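Local coordinates for Zn-dependent hydrolase of metallo-beta-lactamase superfamily TM0207 (Thermotoga maritima, PDB 1VJN), which is a putative zinc-dependent hydrolase of the metallo-beta-lactamase superfamily whose substrate and reaction are not established, at residues Thr31-Pro36 with His66-Asn71; Leu25-Lys30 with Ile116-Leu121. All coordinates share one frame; numbering follows the deposited sequence.

Interaction 1: Thr31-Pro36 with His66-Asn71; sequences TIVTDP and HLVKGN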
loop_
_atom_site.group_PDB
_atom_site.type_symbol
_atom_site.label_atom_id
_atom_site.label_comp_id
_atom_site.label_asym_id
_atom_site.label_seq_id
_atom_site.Cartn_x
_atom_site.Cartn_y
_atom_site.Cartn_z
ATOM N N THR A 31 -5.058 -11.911 8.068
ATOM C CA THR A 31 -4.788 -10.509 8.222
ATOM C C THR A 31 -3.354 -10.221 7.956
ATOM O O THR A 31 -2.458 -10.841 8.510
ATOM C CB THR A 31 -5.150 -10.078 9.680
ATOM O OG1 THR A 31 -6.558 -10.159 9.855
ATOM C CG2 THR A 31 -4.833 -8.619 9.932
ATOM N N ILE A 32 -3.127 -9.253 7.082
ATOM C CA ILE A 32 -1.779 -8.765 6.782
ATOM C C ILE A 32 -1.677 -7.330 7.285
ATOM O O ILE A 32 -2.595 -6.536 7.062
ATOM C CB ILE A 32 -1.560 -8.784 5.280
ATOM C CG1 ILE A 32 -1.646 -10.224 4.753
ATOM C CG2 ILE A 32 -0.245 -8.206 4.946
ATOM C CD1 ILE A 32 -2.123 -10.331 3.348
ATOM N N VAL A 33 -0.607 -7.010 7.994
ATOM C CA VAL A 33 -0.325 -5.639 8.397
ATOM C C VAL A 33 0.958 -5.145 7.703
ATOM O O VAL A 33 2.017 -5.791 7.751
ATOM C CB VAL A 33 -0.252 -5.476 9.929
ATOM C CG1 VAL A 33 0.020 -3.968 10.312
ATOM C CG2 VAL A 33 -1.539 -5.945 10.580
ATOM N N THR A 34 0.848 -4.041 6.982
ATOM C CA THR A 34 2.004 -3.423 6.349
ATOM C C THR A 34 2.576 -2.348 7.224
ATOM O O THR A 34 1.832 -1.636 7.847
ATOM C CB THR A 34 1.642 -2.758 5.052
ATOM O OG1 THR A 34 0.703 -1.701 5.301
ATOM C CG2 THR A 34 0.903 -3.758 4.176
ATOM N N ASP A 35 3.900 -2.241 7.247
ATOM C CA ASP A 35 4.609 -1.098 7.794
ATOM C C ASP A 35 4.020 -0.520 9.096
ATOM O O ASP A 35 3.619 0.661 9.118
ATOM C CB ASP A 35 4.642 0.008 6.749
ATOM C CG ASP A 35 5.558 -0.297 5.554
ATOM O OD1 ASP A 35 6.085 -1.411 5.418
ATOM O OD2 ASP A 35 5.821 0.560 4.685
ATOM N N PRO A 36 3.951 -1.306 10.175
ATOM C CA PRO A 36 3.413 -0.786 11.431
ATOM C C PRO A 36 4.391 0.204 12.063
ATOM O O PRO A 36 5.553 0.210 11.701
ATOM C CB PRO A 36 3.204 -2.050 12.293
ATOM C CG PRO A 36 4.066 -3.101 11.701
ATOM C CD PRO A 36 4.401 -2.702 10.305
ATOM N N HIS A 66 6.696 -4.696 17.239
ATOM C CA HIS A 66 6.605 -5.379 18.548
ATOM C C HIS A 66 5.238 -5.204 19.293
ATOM O O HIS A 66 4.996 -5.855 20.302
ATOM C CB HIS A 66 7.781 -4.957 19.443
ATOM C CG HIS A 66 7.565 -3.655 20.143
ATOM N ND1 HIS A 66 7.769 -2.436 19.529
ATOM C CD2 HIS A 66 7.139 -3.382 21.401
ATOM C CE1 HIS A 66 7.486 -1.469 20.382
ATOM N NE2 HIS A 66 7.099 -2.016 21.524
ATOM N N LEU A 67 4.351 -4.338 18.793
ATOM C CA LEU A 67 3.024 -4.151 19.383
ATOM C C LEU A 67 1.837 -4.702 18.551
ATOM O O LEU A 67 0.680 -4.525 18.944
ATOM C CB LEU A 67 2.798 -2.667 19.643
ATOM C CG LEU A 67 3.690 -2.019 20.706
ATOM C CD1 LEU A 67 3.392 -0.521 20.739
ATOM C CD2 LEU A 67 3.514 -2.640 22.114
ATOM N N VAL A 68 2.113 -5.346 17.412
ATOM C CA VAL A 68 1.080 -6.027 16.624
ATOM C C VAL A 68 0.829 -7.353 17.320
ATOM O O VAL A 68 1.747 -7.933 17.843
ATOM C CB VAL A 68 1.544 -6.291 15.158
ATOM C CG1 VAL A 68 0.486 -7.049 14.358
ATOM C CG2 VAL A 68 1.874 -4.990 14.445
ATOM N N LYS A 69 -0.391 -7.849 17.318
ATOM C CA LYS A 69 -0.655 -9.116 18.006
ATOM C C LYS A 69 -0.713 -10.259 17.015
ATOM O O LYS A 69 -0.794 -10.049 15.813
ATOM C CB LYS A 69 -1.966 -9.045 18.786
ATOM C CG LYS A 69 -1.955 -8.070 19.942
ATOM C CD LYS A 69 -3.396 -7.647 20.322
ATOM C CE LYS A 69 -3.429 -6.947 21.690
ATOM N NZ LYS A 69 -4.817 -6.634 22.203
ATOM N N GLY A 70 -0.737 -11.468 17.538
ATOM C CA GLY A 70 -0.785 -12.661 16.746
ATOM C C GLY A 70 0.620 -13.238 16.619
ATOM O O GLY A 70 1.622 -12.620 17.009
ATOM N N ASN A 71 0.676 -14.421 16.035
ATOM C CA ASN A 71 1.910 -15.168 15.846
ATOM C C ASN A 71 2.234 -15.057 14.378
ATOM O O ASN A 71 2.032 -15.985 13.608
ATOM C CB ASN A 71 1.658 -16.600 16.256
ATOM C CG ASN A 71 1.309 -16.717 17.713
ATOM O OD1 ASN A 71 1.850 -15.994 18.517
ATOM N ND2 ASN A 71 0.416 -17.635 18.063
#
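Pro36 and Val68 are where the two backbones come nearest, their CA atoms 7.7 Å apart, as the chain leaves strand 30-34 and passes beside the irregular loop 66-71. Val68 carries the loop's half of the contact, which is apolar and buries 102 Å² in all, with each methyl finding a different partner. CG1 is anti to the backbone N (chi1 178°), which leaves CG2 next to that N and directed at the proline. Val68 comes at the proline crosswise, and its CG2 sits 3.9 Å from Pro36 CB and 4.0 Å from Pro36 CG, so the methyl lies against the CB-CG edge of the pyrrolidine. The other methyl makes a looser touch, Val68 CG1 lying 4.4 Å from Val33 CG2. In this metallo-hydrolase fold the loop after strand 52-54 contains the family's HxHxDH sequence, the usual source of metal ligands; residues 66-71 follow it and lead to edge strand 73-75. Val68 thereby covers the end of strand 30-34, two places across the sheet from the strand the loop enters. Val48 packs on Val33, Ala50 on Val68 and Val53 on Pro36, widening this small apolar patch. Just before the proline, Asp35 OD2 hydrogen-bonds to Ser56 OG.

Interaction 2: Leu25-Lys30 with Ile116-Leu121; sequences LEMEGK and IKVCHL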
loop_
_atom_site.group_PDB
_atom_site.type_symbol
_atom_site.label_atom_id
_atom_site.label_comp_id
_atom_site.label_asym_id
_atom_site.label_seq_id
_atom_site.Cartn_x
_atom_site.Cartn_y
_atom_site.Cartn_z
ATOM N N LEU A 25 -4.909 -5.497 5.929
ATOM C CA LEU A 25 -5.657 -6.159 4.844
ATOM C C LEU A 25 -6.211 -7.479 5.320
ATOM O O LEU A 25 -5.468 -8.349 5.774
ATOM C CB LEU A 25 -4.740 -6.441 3.638
ATOM C CG LEU A 25 -3.838 -5.316 3.197
ATOM C CD1 LEU A 25 -2.884 -5.816 2.106
ATOM C CD2 LEU A 25 -4.669 -4.161 2.714
ATOM N N GLU A 26 -7.511 -7.649 5.203
ATOM C CA GLU A 26 -8.140 -8.917 5.499
ATOM C C GLU A 26 -8.659 -9.608 4.236
ATOM O O GLU A 26 -9.452 -9.051 3.477
ATOM C CB GLU A 26 -9.263 -8.723 6.480
ATOM C CG GLU A 26 -8.791 -8.140 7.788
ATOM C CD GLU A 26 -9.930 -7.665 8.669
ATOM O OE1 GLU A 26 -10.899 -8.437 8.888
ATOM O OE2 GLU A 26 -9.847 -6.520 9.155
HETATM N N MSE A 27 -8.181 -10.824 4.029
HETATM C CA MSE A 27 -8.524 -11.642 2.883
HETATM C C MSE A 27 -8.243 -13.106 3.249
HETATM O O MSE A 27 -7.192 -13.411 3.805
HETATM C CB MSE A 27 -7.704 -11.224 1.647
HETATM C CG MSE A 27 -6.189 -11.036 1.890
HETATM SE SE MSE A 27 -5.071 -10.592 0.240
HETATM C CE MSE A 27 -6.477 -9.742 -1.000
ATOM N N GLU A 28 -9.197 -13.989 2.956
ATOM C CA GLU A 28 -9.049 -15.437 3.170
ATOM C C GLU A 28 -9.078 -15.833 4.648
ATOM O O GLU A 28 -8.443 -16.812 5.014
ATOM C CB GLU A 28 -7.730 -15.958 2.566
ATOM C CG GLU A 28 -7.383 -15.442 1.173
ATOM C CD GLU A 28 -8.172 -16.131 0.080
ATOM O OE1 GLU A 28 -8.830 -17.167 0.354
ATOM O OE2 GLU A 28 -8.132 -15.621 -1.059
ATOM N N GLY A 29 -9.801 -15.094 5.492
ATOM C CA GLY A 29 -9.742 -15.297 6.950
ATOM C C GLY A 29 -8.339 -15.046 7.524
ATOM O O GLY A 29 -7.983 -15.610 8.548
ATOM N N LYS A 30 -7.519 -14.237 6.839
ATOM C CA LYS A 30 -6.191 -13.898 7.322
ATOM C C LYS A 30 -6.049 -12.392 7.337
ATOM O O LYS A 30 -6.795 -11.709 6.678
ATOM C CB LYS A 30 -5.100 -14.496 6.433
ATOM C CG LYS A 30 -5.111 -16.033 6.365
ATOM C CD LYS A 30 -5.021 -16.689 7.771
ATOM C CE LYS A 30 -5.180 -18.230 7.730
ATOM N NZ LYS A 30 -6.134 -18.726 8.776
ATOM N N ILE A 116 -8.055 -11.074 -6.041
ATOM C CA ILE A 116 -7.787 -9.637 -6.020
ATOM C C ILE A 116 -6.298 -9.519 -5.738
ATOM O O ILE A 116 -5.775 -10.267 -4.890
ATOM C CB ILE A 116 -8.642 -8.906 -4.939
ATOM C CG1 ILE A 116 -10.147 -9.049 -5.250
ATOM C CG2 ILE A 116 -8.273 -7.409 -4.872
ATOM C CD1 ILE A 116 -11.099 -8.270 -4.308
ATOM N N LYS A 117 -5.618 -8.641 -6.479
ATOM C CA LYS A 117 -4.212 -8.350 -6.263
ATOM C C LYS A 117 -4.077 -6.952 -5.687
ATOM O O LYS A 117 -4.526 -5.951 -6.268
ATOM C CB LYS A 117 -3.382 -8.450 -7.561
ATOM C CG LYS A 117 -3.044 -9.864 -7.997
ATOM C CD LYS A 117 -2.801 -9.894 -9.486
ATOM C CE LYS A 117 -2.233 -11.216 -9.950
ATOM N NZ LYS A 117 -3.323 -12.225 -10.169
ATOM N N VAL A 118 -3.457 -6.893 -4.522
ATOM C CA VAL A 118 -3.266 -5.654 -3.804
ATOM C C VAL A 118 -1.790 -5.379 -3.789
ATOM O O VAL A 118 -0.994 -6.308 -3.567
ATOM C CB VAL A 118 -3.798 -5.763 -2.358
ATOM C CG1 VAL A 118 -3.622 -4.426 -1.617
ATOM C CG2 VAL A 118 -5.265 -6.197 -2.358
ATOM N N CYS A 119 -1.425 -4.119 -4.032
ATOM C CA CYS A 119 -0.022 -3.667 -4.049
ATOM C C CYS A 119 0.251 -2.487 -3.128
ATOM O O CYS A 119 -0.300 -1.413 -3.282
ATOM C CB CYS A 119 0.419 -3.273 -5.479
ATOM S SG CYS A 119 2.179 -2.885 -5.657
ATOM N N HIS A 120 1.210 -2.671 -2.234
ATOM C CA HIS A 120 1.678 -1.598 -1.385
ATOM C C HIS A 120 3.028 -1.172 -1.910
ATOM O O HIS A 120 4.018 -1.914 -1.847
ATOM C CB HIS A 120 1.828 -2.120 0.030
ATOM C CG HIS A 120 2.150 -1.082 1.053
ATOM N ND1 HIS A 120 3.381 -0.464 1.132
ATOM C CD2 HIS A 120 1.432 -0.637 2.110
ATOM C CE1 HIS A 120 3.375 0.364 2.162
ATOM N NE2 HIS A 120 2.218 0.248 2.796
ATOM N N LEU A 121 3.113 0.062 -2.361
ATOM C CA LEU A 121 4.336 0.498 -3.005
ATOM C C LEU A 121 5.464 0.998 -2.088
ATOM O O LEU A 121 6.548 1.308 -2.575
ATOM C CB LEU A 121 3.995 1.519 -4.065
ATOM C CG LEU A 121 3.366 0.977 -5.381
ATOM C CD1 LEU A 121 2.919 2.160 -6.229
ATOM C CD2 LEU A 121 4.294 0.047 -6.196
#
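Leu25 faces Val118 and Met27 faces Ile116 across two strands running nearly antiparallel, at 163°, with their axes 10.6 Å apart at closest approach. That spacing is too wide for backbone pairing: strands 22-27 and 116-120 belong to different sheets and meet through side chains. Leu25 and Val118 meet end to end, bringing Leu25 CD1 to 4.0 Å from Val118 CG1. The second methyl of Val118 serves the other neighbour, with CG2 lying 4.0 Å from Met27 CE. Here the two side chains run past one another, pointing opposite ways. Met27, a selenomethionine in this crystal, starts with CG flanked by both the backbone N and the carbonyl carbon (chi1 47°), then bends at its last torsion (chi3 24°), which places CE by Val118 and also 4.0 Å from the carbonyl O of Ile116. This is the interior of the beta-sandwich on which the metallo-beta-lactamase fold is built, each sheet giving alternate residues to the shared core. Phe111 packs on both Leu25 and Met27, while Met13 touches Met27 and Val118. Beyond Met27 the chain reverses in a tight two-residue hairpin turn, Glu28-Gly29, closed by backbone bonds from Met27 N to Lys30 O (3.1 Å) and from Lys30 N to Met27 O (3.2 Å). Glu28 N gives a further hydrogen bond to Glu114 OE2, in the turn between strands 105-113 and 116-120.

Both contacts use the hairpin of strands 22-27 and 30-34, and a probable backbone hydrogen bond from Leu25 N to Ile32 O, 2.8 Å long, joins them. Interaction 2 is the deeper: all its touching residues are buried, and it packs strand 116-120 of one sheet on strand 22-27 of the other. Interaction 1 lies farther from the chain's centre, with partly exposed Val68 placing the loop 66-71 against the end of strand 30-34. Each is apolar, but one joins strand to strand and the other strand end to loop. They also meet near Asp35, where Asp35 OD2 is 3.5 Å from His120 CE1, a packing contact between the loop after strand 30-34 and strand 116-120.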